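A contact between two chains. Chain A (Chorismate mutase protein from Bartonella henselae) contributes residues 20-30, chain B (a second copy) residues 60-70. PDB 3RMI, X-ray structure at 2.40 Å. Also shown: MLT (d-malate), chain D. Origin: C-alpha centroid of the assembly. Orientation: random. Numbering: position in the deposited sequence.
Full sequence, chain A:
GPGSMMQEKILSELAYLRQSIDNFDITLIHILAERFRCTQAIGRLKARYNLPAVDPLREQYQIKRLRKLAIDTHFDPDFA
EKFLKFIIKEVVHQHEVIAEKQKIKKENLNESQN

Chain A, residues 20-30: SIDNFDITLIH
Chain B 60-70: QYQIKRLRKLA

The polar center of this contact is one arginine reaching a helix backbone. Arg B65 leaves its helix toward chain A with chi1, chi2 and chi3 all t and chi4 near -94°, and its guanidinium straddles a single carbonyl: Arg B65 NH2 lies 3.0 Å and NH1 3.1 Å from Asp A22 O, two weak hydrogen bonds with angles of 136° and 132°. Asp A22 O also accepts Ile A26 N at 3.3 Å within its own helix, so the arginine adds to a helical bond without breaking it. Asp A22 (chi1 m, -75°) lays its CB over one guanidinium face, 3.7 Å from Arg B65 CZ. Toward the arginine its carboxylate offers charge alone: Asp A22 OD1 is 4.3 Å from Arg B65 NH1, well out of the guanidinium plane. Asp A22 OD2 accepts from a water at 2.8 Å, whose oxygen lies 2.6 Å from Tyr B61 OH; with chi1 t, this tyrosine brings its ring edge, CE2, to 3.5 Å from Asp A22 OD2. Buried Gln B62 (m, t, chi3 82°) needs a partner for its amide, and Gln B62 NE2 donates to d-malate O4 at 2.9 Å and 165°.

Both segments are continuous α-helix, phi/psi near -63/-42, running in the same general direction at a crossing angle of -35°, axes 10.6 Å apart at closest. Nearest CA atoms pair Asp A22 with Gln B62, Ile A26 with Leu B66 and Ile A29 with Ala B70.

Further along, branched aliphatics fill the gap, needing no polar partners. Leu B66 (t, p) places CD1 3.9 Å from Ile A29 CG1 (Ile A29 is m, m). Ile A26 (m, t) extends CD1 to 3.7 Å from Leu B69 CD1 (m, t). Buried Asp A25 also points toward chain B, its carboxylate satisfied elsewhere in the structure. Between the stretches 465 Å² is buried, both sides summed.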

# COMPACT_ATOMS: atom_id res chain seq x y z
N SER A 20 5.33 3.97 -15.57
CA SER A 20 6.01 3.19 -14.55
C SER A 20 5.16 3.10 -13.29
O SER A 20 4.95 2.03 -12.74
CB SER A 20 7.36 3.82 -14.23
OG SER A 20 8.33 3.46 -15.19
N ILE A 21 4.64 4.25 -12.88
CA ILE A 21 3.75 4.34 -11.73
C ILE A 21 2.61 3.38 -11.91
O ILE A 21 2.30 2.59 -11.02
CB ILE A 21 3.25 5.78 -11.57
CG1 ILE A 21 4.42 6.65 -11.08
CG2 ILE A 21 2.06 5.84 -10.59
CD1 ILE A 21 4.25 8.10 -11.47
N ASP A 22 1.99 3.43 -13.07
CA ASP A 22 0.81 2.60 -13.34
C ASP A 22 1.14 1.10 -13.24
O ASP A 22 0.35 0.32 -12.72
CB ASP A 22 0.25 2.96 -14.70
CG ASP A 22 -0.52 4.31 -14.70
OD1 ASP A 22 -0.71 4.89 -13.59
OD2 ASP A 22 -0.96 4.76 -15.80
N ASN A 23 2.35 0.74 -13.66
CA ASN A 23 2.84 -0.61 -13.52
C ASN A 23 3.11 -1.00 -12.08
O ASN A 23 2.90 -2.15 -11.65
CB ASN A 23 4.15 -0.70 -14.25
CG ASN A 23 4.26 -1.93 -15.07
OD1 ASN A 23 3.71 -1.99 -16.20
ND2 ASN A 23 5.00 -2.92 -14.54
N PHE A 24 3.68 -0.05 -11.32
CA PHE A 24 3.92 -0.32 -9.91
C PHE A 24 2.60 -0.57 -9.20
O PHE A 24 2.50 -1.48 -8.39
CB PHE A 24 4.68 0.81 -9.25
CG PHE A 24 6.09 0.97 -9.75
CD1 PHE A 24 6.90 -0.12 -9.94
CD2 PHE A 24 6.60 2.23 -10.03
CE1 PHE A 24 8.19 0.05 -10.40
CE2 PHE A 24 7.87 2.41 -10.46
CZ PHE A 24 8.67 1.33 -10.66
N ASP A 25 1.59 0.22 -9.52
CA ASP A 25 0.29 0.07 -8.88
C ASP A 25 -0.36 -1.29 -9.15
O ASP A 25 -0.98 -1.84 -8.25
CB ASP A 25 -0.63 1.22 -9.28
CG ASP A 25 -0.23 2.57 -8.60
OD1 ASP A 25 0.55 2.55 -7.62
OD2 ASP A 25 -0.69 3.66 -9.07
N ILE A 26 -0.21 -1.85 -10.35
CA ILE A 26 -0.76 -3.19 -10.60
C ILE A 26 -0.04 -4.22 -9.77
O ILE A 26 -0.64 -5.16 -9.28
CB ILE A 26 -0.59 -3.77 -12.01
CG1 ILE A 26 -0.78 -2.76 -13.08
CG2 ILE A 26 -1.64 -4.90 -12.22
CD1 ILE A 26 -1.03 -3.38 -14.49
N THR A 27 1.27 -4.08 -9.73
CA THR A 27 2.14 -4.94 -8.94
C THR A 27 1.77 -4.90 -7.48
O THR A 27 1.65 -5.94 -6.83
CB THR A 27 3.59 -4.49 -9.12
OG1 THR A 27 3.84 -4.36 -10.55
CG2 THR A 27 4.53 -5.48 -8.56
N LEU A 28 1.55 -3.70 -6.96
CA LEU A 28 1.17 -3.55 -5.57
C LEU A 28 -0.14 -4.25 -5.28
O LEU A 28 -0.29 -4.87 -4.23
CB LEU A 28 1.08 -2.07 -5.19
CG LEU A 28 2.41 -1.28 -5.10
CD1 LEU A 28 2.09 0.20 -4.99
CD2 LEU A 28 3.25 -1.73 -3.90
N ILE A 29 -1.09 -4.17 -6.20
CA ILE A 29 -2.38 -4.85 -6.01
C ILE A 29 -2.21 -6.37 -6.05
O ILE A 29 -2.87 -7.09 -5.29
CB ILE A 29 -3.41 -4.43 -7.08
CG1 ILE A 29 -3.89 -2.99 -6.81
CG2 ILE A 29 -4.64 -5.38 -7.11
CD1 ILE A 29 -4.54 -2.78 -5.42
N HIS A 30 -1.38 -6.88 -6.94
CA HIS A 30 -1.19 -8.35 -6.97
C HIS A 30 -0.53 -8.88 -5.69
O HIS A 30 -0.97 -9.87 -5.16
CB HIS A 30 -0.41 -8.79 -8.19
CG HIS A 30 -1.24 -8.86 -9.43
ND1 HIS A 30 -1.10 -7.98 -10.47
CD2 HIS A 30 -2.25 -9.69 -9.78
CE1 HIS A 30 -1.95 -8.29 -11.43
NE2 HIS A 30 -2.66 -9.33 -11.04
N GLN B 60 -8.55 10.43 -11.91
CA GLN B 60 -9.75 9.70 -12.32
C GLN B 60 -9.41 8.47 -13.12
O GLN B 60 -10.04 7.43 -12.95
CB GLN B 60 -10.62 10.55 -13.23
CG GLN B 60 -11.71 11.31 -12.58
CD GLN B 60 -12.37 12.27 -13.58
OE1 GLN B 60 -12.48 13.47 -13.30
NE2 GLN B 60 -12.79 11.76 -14.76
N TYR B 61 -8.46 8.62 -14.04
CA TYR B 61 -7.99 7.50 -14.85
C TYR B 61 -7.35 6.41 -13.97
O TYR B 61 -7.63 5.22 -14.12
CB TYR B 61 -6.99 8.00 -15.92
CG TYR B 61 -6.22 6.91 -16.63
CD1 TYR B 61 -6.80 6.17 -17.68
CD2 TYR B 61 -4.92 6.58 -16.24
CE1 TYR B 61 -6.08 5.14 -18.33
CE2 TYR B 61 -4.21 5.55 -16.87
CZ TYR B 61 -4.79 4.84 -17.91
OH TYR B 61 -4.06 3.85 -18.52
N GLN B 62 -6.48 6.82 -13.06
CA GLN B 62 -5.74 5.86 -12.24
C GLN B 62 -6.74 5.04 -11.42
O GLN B 62 -6.60 3.85 -11.29
CB GLN B 62 -4.76 6.57 -11.30
CG GLN B 62 -3.60 7.35 -11.91
CD GLN B 62 -2.72 7.96 -10.84
OE1 GLN B 62 -1.85 7.28 -10.30
NE2 GLN B 62 -2.94 9.23 -10.51
N ILE B 63 -7.78 5.69 -10.92
CA ILE B 63 -8.78 5.03 -10.10
C ILE B 63 -9.63 4.07 -10.93
O ILE B 63 -9.82 2.93 -10.50
CB ILE B 63 -9.69 6.05 -9.37
CG1 ILE B 63 -8.92 6.72 -8.23
CG2 ILE B 63 -10.93 5.36 -8.81
CD1 ILE B 63 -9.62 7.98 -7.70
N LYS B 64 -10.15 4.50 -12.09
CA LYS B 64 -11.01 3.62 -12.89
C LYS B 64 -10.19 2.40 -13.30
O LYS B 64 -10.65 1.27 -13.20
CB LYS B 64 -11.68 4.32 -14.12
N ARG B 65 -8.96 2.65 -13.74
CA ARG B 65 -8.08 1.58 -14.20
C ARG B 65 -7.78 0.58 -13.10
O ARG B 65 -7.87 -0.61 -13.30
CB ARG B 65 -6.80 2.18 -14.74
CG ARG B 65 -5.80 1.17 -15.25
CD ARG B 65 -4.45 1.86 -15.52
NE ARG B 65 -3.34 0.91 -15.66
CZ ARG B 65 -2.53 0.54 -14.67
NH1 ARG B 65 -2.64 1.01 -13.39
NH2 ARG B 65 -1.56 -0.33 -14.98
N LEU B 66 -7.45 1.05 -11.92
CA LEU B 66 -7.09 0.14 -10.86
C LEU B 66 -8.31 -0.64 -10.39
O LEU B 66 -8.21 -1.82 -10.04
CB LEU B 66 -6.39 0.87 -9.71
CG LEU B 66 -5.47 -0.02 -8.88
CD1 LEU B 66 -4.31 -0.56 -9.77
CD2 LEU B 66 -4.92 0.71 -7.66
N ARG B 67 -9.46 0.00 -10.39
CA ARG B 67 -10.68 -0.70 -10.04
C ARG B 67 -10.93 -1.85 -11.02
O ARG B 67 -11.23 -2.97 -10.57
CB ARG B 67 -11.86 0.26 -9.97
CG ARG B 67 -11.89 1.10 -8.69
CD ARG B 67 -13.09 2.06 -8.72
NE ARG B 67 -14.33 1.34 -8.55
CZ ARG B 67 -14.92 1.05 -7.39
NH1 ARG B 67 -14.43 1.49 -6.23
NH2 ARG B 67 -16.06 0.36 -7.40
N LYS B 68 -10.79 -1.60 -12.33
CA LYS B 68 -11.08 -2.64 -13.34
C LYS B 68 -10.11 -3.79 -13.14
O LYS B 68 -10.51 -4.94 -13.10
CB LYS B 68 -11.03 -2.13 -14.80
N LEU B 69 -8.84 -3.46 -12.96
CA LEU B 69 -7.79 -4.49 -12.80
C LEU B 69 -7.95 -5.27 -11.49
O LEU B 69 -7.72 -6.48 -11.47
CB LEU B 69 -6.37 -3.88 -12.92
CG LEU B 69 -6.03 -3.17 -14.26
CD1 LEU B 69 -4.59 -2.54 -14.28
CD2 LEU B 69 -6.27 -4.05 -15.55
N ALA B 70 -8.40 -4.60 -10.44
CA ALA B 70 -8.73 -5.25 -9.18
C ALA B 70 -9.86 -6.28 -9.34
O ALA B 70 -9.76 -7.40 -8.84
CB ALA B 70 -9.11 -4.21 -8.13
C1 MLT D . 0.85 12.27 -10.31
O1 MLT D . 0.75 13.35 -10.97
O2 MLT D . 0.65 12.41 -9.11
C2 MLT D . 1.20 10.92 -10.91
O3 MLT D . 0.72 11.03 -12.22
C3 MLT D . 0.65 9.58 -10.42
C4 MLT D . 0.02 9.47 -9.01
O4 MLT D . -0.98 10.19 -8.66
O5 MLT D . 0.44 8.60 -8.19
O HOH W 1 -1.80 2.94 -17.73